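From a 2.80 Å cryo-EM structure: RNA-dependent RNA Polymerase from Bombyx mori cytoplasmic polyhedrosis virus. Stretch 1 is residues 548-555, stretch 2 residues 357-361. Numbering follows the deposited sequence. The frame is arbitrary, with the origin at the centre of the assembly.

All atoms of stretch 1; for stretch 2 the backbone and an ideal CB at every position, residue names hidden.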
ATOM      1  N   VAL A 548      -6.363   8.724 -16.041  1.00 37.58           N
ATOM      2  CA  VAL A 548      -5.992   7.455 -16.651  1.00 37.58           C
ATOM      3  C   VAL A 548      -6.805   6.361 -15.980  1.00 37.58           C
ATOM      4  O   VAL A 548      -6.631   6.092 -14.787  1.00 37.58           O
ATOM      5  CB  VAL A 548      -4.488   7.181 -16.514  1.00 37.58           C
ATOM      6  CG1 VAL A 548      -4.146   5.843 -17.134  1.00 37.58           C
ATOM      7  CG2 VAL A 548      -3.683   8.302 -17.140  1.00 37.58           C
ATOM      8  N   ALA A 549      -7.688   5.726 -16.741  1.00 35.82           N
ATOM      9  CA  ALA A 549      -8.591   4.723 -16.193  1.00 35.82           C
ATOM     10  C   ALA A 549      -7.836   3.418 -15.977  1.00 35.82           C
ATOM     11  O   ALA A 549      -7.421   2.771 -16.941  1.00 35.82           O
ATOM     12  CB  ALA A 549      -9.776   4.515 -17.128  1.00 35.82           C
ATOM     13  N   GLY A 550      -7.664   3.028 -14.715  1.00 35.21           N
ATOM     14  CA  GLY A 550      -7.114   1.727 -14.386  1.00 35.21           C
ATOM     15  C   GLY A 550      -5.645   1.577 -14.709  1.00 35.21           C
ATOM     16  O   GLY A 550      -5.284   0.848 -15.636  1.00 35.21           O
ATOM     17  N   MET A 551      -4.786   2.266 -13.960  1.00 34.58           N
ATOM     18  CA  MET A 551      -3.390   2.354 -14.365  1.00 34.58           C
ATOM     19  C   MET A 551      -2.595   1.112 -13.976  1.00 34.58           C
ATOM     20  O   MET A 551      -1.728   0.678 -14.738  1.00 34.58           O
ATOM     21  CB  MET A 551      -2.750   3.610 -13.776  1.00 34.58           C
ATOM     22  CG  MET A 551      -1.387   3.917 -14.360  1.00 34.58           C
ATOM     23  SD  MET A 551      -0.684   5.488 -13.855  1.00 34.58           S
ATOM     24  CE  MET A 551       0.865   5.447 -14.749  1.00 34.58           C
ATOM     25  N   ASP A 552      -2.877   0.522 -12.807  1.00 36.74           N
ATOM     26  CA  ASP A 552      -2.121  -0.648 -12.363  1.00 36.74           C
ATOM     27  C   ASP A 552      -2.372  -1.866 -13.238  1.00 36.74           C
ATOM     28  O   ASP A 552      -1.478  -2.702 -13.398  1.00 36.74           O
ATOM     29  CB  ASP A 552      -2.453  -0.992 -10.914  1.00 36.74           C
ATOM     30  CG  ASP A 552      -1.787  -0.070  -9.935  1.00 36.74           C
ATOM     31  OD1 ASP A 552      -0.708   0.456 -10.268  1.00 36.74           O
ATOM     32  OD2 ASP A 552      -2.322   0.117  -8.824  1.00 36.74           O
ATOM     33  N   ALA A 553      -3.565  -1.985 -13.807  1.00 33.32           N
ATOM     34  CA  ALA A 553      -3.828  -3.054 -14.754  1.00 33.32           C
ATOM     35  C   ALA A 553      -3.314  -2.733 -16.146  1.00 33.32           C
ATOM     36  O   ALA A 553      -3.214  -3.638 -16.978  1.00 33.32           O
ATOM     37  CB  ALA A 553      -5.324  -3.349 -14.810  1.00 33.32           C
ATOM     38  N   SER A 554      -2.979  -1.474 -16.418  1.00 31.23           N
ATOM     39  CA  SER A 554      -2.543  -1.067 -17.746  1.00 31.23           C
ATOM     40  C   SER A 554      -1.037  -1.148 -17.938  1.00 31.23           C
ATOM     41  O   SER A 554      -0.583  -1.248 -19.080  1.00 31.23           O
ATOM     42  CB  SER A 554      -3.000   0.362 -18.039  1.00 31.23           C
ATOM     43  OG  SER A 554      -4.408   0.464 -18.064  1.00 31.23           O
ATOM     44  N   VAL A 555      -0.260  -1.104 -16.859  1.00 28.12           N
ATOM     45  CA  VAL A 555       1.195  -1.166 -16.955  1.00 28.12           C
ATOM     46  C   VAL A 555       1.590  -2.591 -17.322  1.00 28.12           C
ATOM     47  O   VAL A 555       1.460  -3.509 -16.510  1.00 28.12           O
ATOM     48  CB  VAL A 555       1.862  -0.724 -15.647  1.00 28.12           C
ATOM     49  CG1 VAL A 555       3.367  -0.906 -15.713  1.00 28.12           C
ATOM     50  CG2 VAL A 555       1.527   0.716 -15.354  1.00 28.12           C
ATOM     51  N   UNK A 357      -8.046  -6.325 -10.594  1.00 37.53           N
ATOM     52  CA  UNK A 357      -6.643  -6.698 -10.697  1.00 37.53           C
ATOM     53  C   UNK A 357      -6.326  -7.454 -11.983  1.00 37.53           C
ATOM     54  O   UNK A 357      -5.177  -7.840 -12.195  1.00 37.53           O
ATOM     55  CB  UNK A 357      -6.244  -7.549  -9.489  1.00 37.53           C
ATOM     56  N   UNK A 358      -7.290  -7.645 -12.872  1.00 35.09           N
ATOM     57  CA  UNK A 358      -6.998  -8.374 -14.102  1.00 35.09           C
ATOM     58  C   UNK A 358      -6.335  -7.433 -15.105  1.00 35.09           C
ATOM     59  O   UNK A 358      -6.829  -6.323 -15.318  1.00 35.09           O
ATOM     60  CB  UNK A 358      -8.272  -8.983 -14.691  1.00 35.09           C
ATOM     61  N   UNK A 359      -5.243  -7.844 -15.749  1.00 34.94           N
ATOM     62  CA  UNK A 359      -4.506  -6.924 -16.621  1.00 34.94           C
ATOM     63  C   UNK A 359      -5.215  -6.680 -17.941  1.00 34.94           C
ATOM     64  O   UNK A 359      -6.040  -7.477 -18.388  1.00 34.94           O
ATOM     65  CB  UNK A 359      -3.102  -7.468 -16.891  1.00 34.94           C
ATOM     66  N   UNK A 360      -4.868  -5.568 -18.581  1.00 35.86           N
ATOM     67  CA  UNK A 360      -5.494  -5.206 -19.842  1.00 35.86           C
ATOM     68  C   UNK A 360      -4.540  -4.409 -20.718  1.00 35.86           C
ATOM     69  O   UNK A 360      -3.541  -3.866 -20.245  1.00 35.86           O
ATOM     70  CB  UNK A 360      -6.774  -4.406 -19.591  1.00 35.86           C
ATOM     71  N   UNK A 361      -4.811  -4.464 -22.019  1.00 33.67           N
ATOM     72  CA  UNK A 361      -4.007  -3.814 -23.042  1.00 33.67           C
ATOM     73  C   UNK A 361      -4.810  -2.754 -23.773  1.00 33.67           C
ATOM     74  O   UNK A 361      -5.869  -3.043 -24.319  1.00 33.67           O
ATOM     75  CB  UNK A 361      -3.468  -4.846 -24.035  1.00 33.67           C
TER

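The segment 357-361 runs past stretch 1 without regular secondary structure; the CA atoms come nearest at position 359, whose CA is 4.3 Å from the CA of Ala553.

At position 357, CA-to-CB points away from stretch 1, and no atom of that stretch lies within 5.5 Å of the ideal CB. Phi/psi of -134/3 are open to most residues, so stretch 1 imposes no preference. The deposited residue is Val357, with chi1 in p; its side chain makes no contact with stretch 1.

Position 358 is similar. Its CB also points away into space that stretch 1 does not fill, and stretch 1 would put no obstacle in the way of a large side chain. Its backbone does take part, because the carbonyl oxygen faces the methyl group of Ala553. The residue is Phe358; its ring makes no contact with stretch 1, while its O packs 3.4 Å from Ala553 CB.

At position 359 the CB points sideways, 3.8 Å from Ala553 O. Phi of -75° suits proline as well as many other residues, and the backbone nitrogen donates no hydrogen bond to stretch 1, so a residue without an N-H loses no hydrogen bond to stretch 1. A compact side chain, proline among them, would be suitable. Pro359 is found, its ring in a C-gamma endo pucker. Its CA lies 3.5 Å from Ala553 O in a CA-H...O contact, with an angle of 127° at the hydrogen.

Position 360 is the most informative. Its backbone N-H is directed at Ala553 O, and this anchor is available to any residue except proline. The CB points sideways, and the ideal CB of position 360 is 4.5 Å from Ala553 O, but the carbonyl of Ala549 lies farther along stretch 1 as an acceptor. A short side chain could not reach it; a long one ending in a donor, such as lysine or arginine, could. Arg360 occupies the site. Its N donates to Ala553 O at 3.0 Å with a nearly straight angle of 162°. With chi1 in p and chi2 and chi3 in t, the extended side chain carries NH2 to Ala549 O, a short hydrogen bond of 2.5 Å with a more bent angle of 130°. Gly550 leaves room for this group: its CA is 3.7 Å from Arg360 NH2, and an ideal CB on Gly550 would clash with that nitrogen at 2.6 Å.

Position 361 points away again, with beta-region angles of -117/126 that suit branched residues among others. Ile361 is deposited and makes no contact with stretch 1.

Stretch 2, residues 357-361: VFPRI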
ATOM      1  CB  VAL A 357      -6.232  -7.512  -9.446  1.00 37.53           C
ATOM      2  CG1 VAL A 357      -6.717  -8.953  -9.512  1.00 37.53           C
ATOM      3  CG2 VAL A 357      -4.747  -7.373  -9.080  1.00 37.53           C
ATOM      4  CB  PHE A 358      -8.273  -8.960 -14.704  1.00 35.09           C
ATOM      5  CG  PHE A 358      -8.028 -10.009 -15.756  1.00 35.09           C
ATOM      6  CD1 PHE A 358      -7.832 -11.331 -15.397  1.00 35.09           C
ATOM      7  CD2 PHE A 358      -7.953  -9.673 -17.092  1.00 35.09           C
ATOM      8  CE1 PHE A 358      -7.601 -12.298 -16.355  1.00 35.09           C
ATOM      9  CE2 PHE A 358      -7.701 -10.632 -18.049  1.00 35.09           C
ATOM     10  CZ  PHE A 358      -7.534 -11.945 -17.679  1.00 35.09           C
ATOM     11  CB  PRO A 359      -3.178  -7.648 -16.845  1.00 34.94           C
ATOM     12  CG  PRO A 359      -3.517  -9.066 -16.704  1.00 34.94           C
ATOM     13  CD  PRO A 359      -4.578  -9.153 -15.657  1.00 34.94           C
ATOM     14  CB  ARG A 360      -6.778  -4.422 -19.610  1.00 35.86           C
ATOM     15  CG  ARG A 360      -6.606  -3.111 -18.897  1.00 35.86           C
ATOM     16  CD  ARG A 360      -7.967  -2.481 -18.773  1.00 35.86           C
ATOM     17  NE  ARG A 360      -7.942  -1.163 -18.165  1.00 35.86           N
ATOM     18  CZ  ARG A 360      -9.009  -0.382 -18.078  1.00 35.86           C
ATOM     19  NH1 ARG A 360     -10.165  -0.797 -18.574  1.00 35.86           N
ATOM     20  NH2 ARG A 360      -8.923   0.812 -17.515  1.00 35.86           N
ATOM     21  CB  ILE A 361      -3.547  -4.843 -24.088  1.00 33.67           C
ATOM     22  CG1 ILE A 361      -2.276  -5.549 -23.626  1.00 33.67           C
ATOM     23  CG2 ILE A 361      -3.338  -4.181 -25.439  1.00 33.67           C
ATOM     24  CD1 ILE A 361      -2.227  -7.005 -24.019  1.00 33.67           C
TER
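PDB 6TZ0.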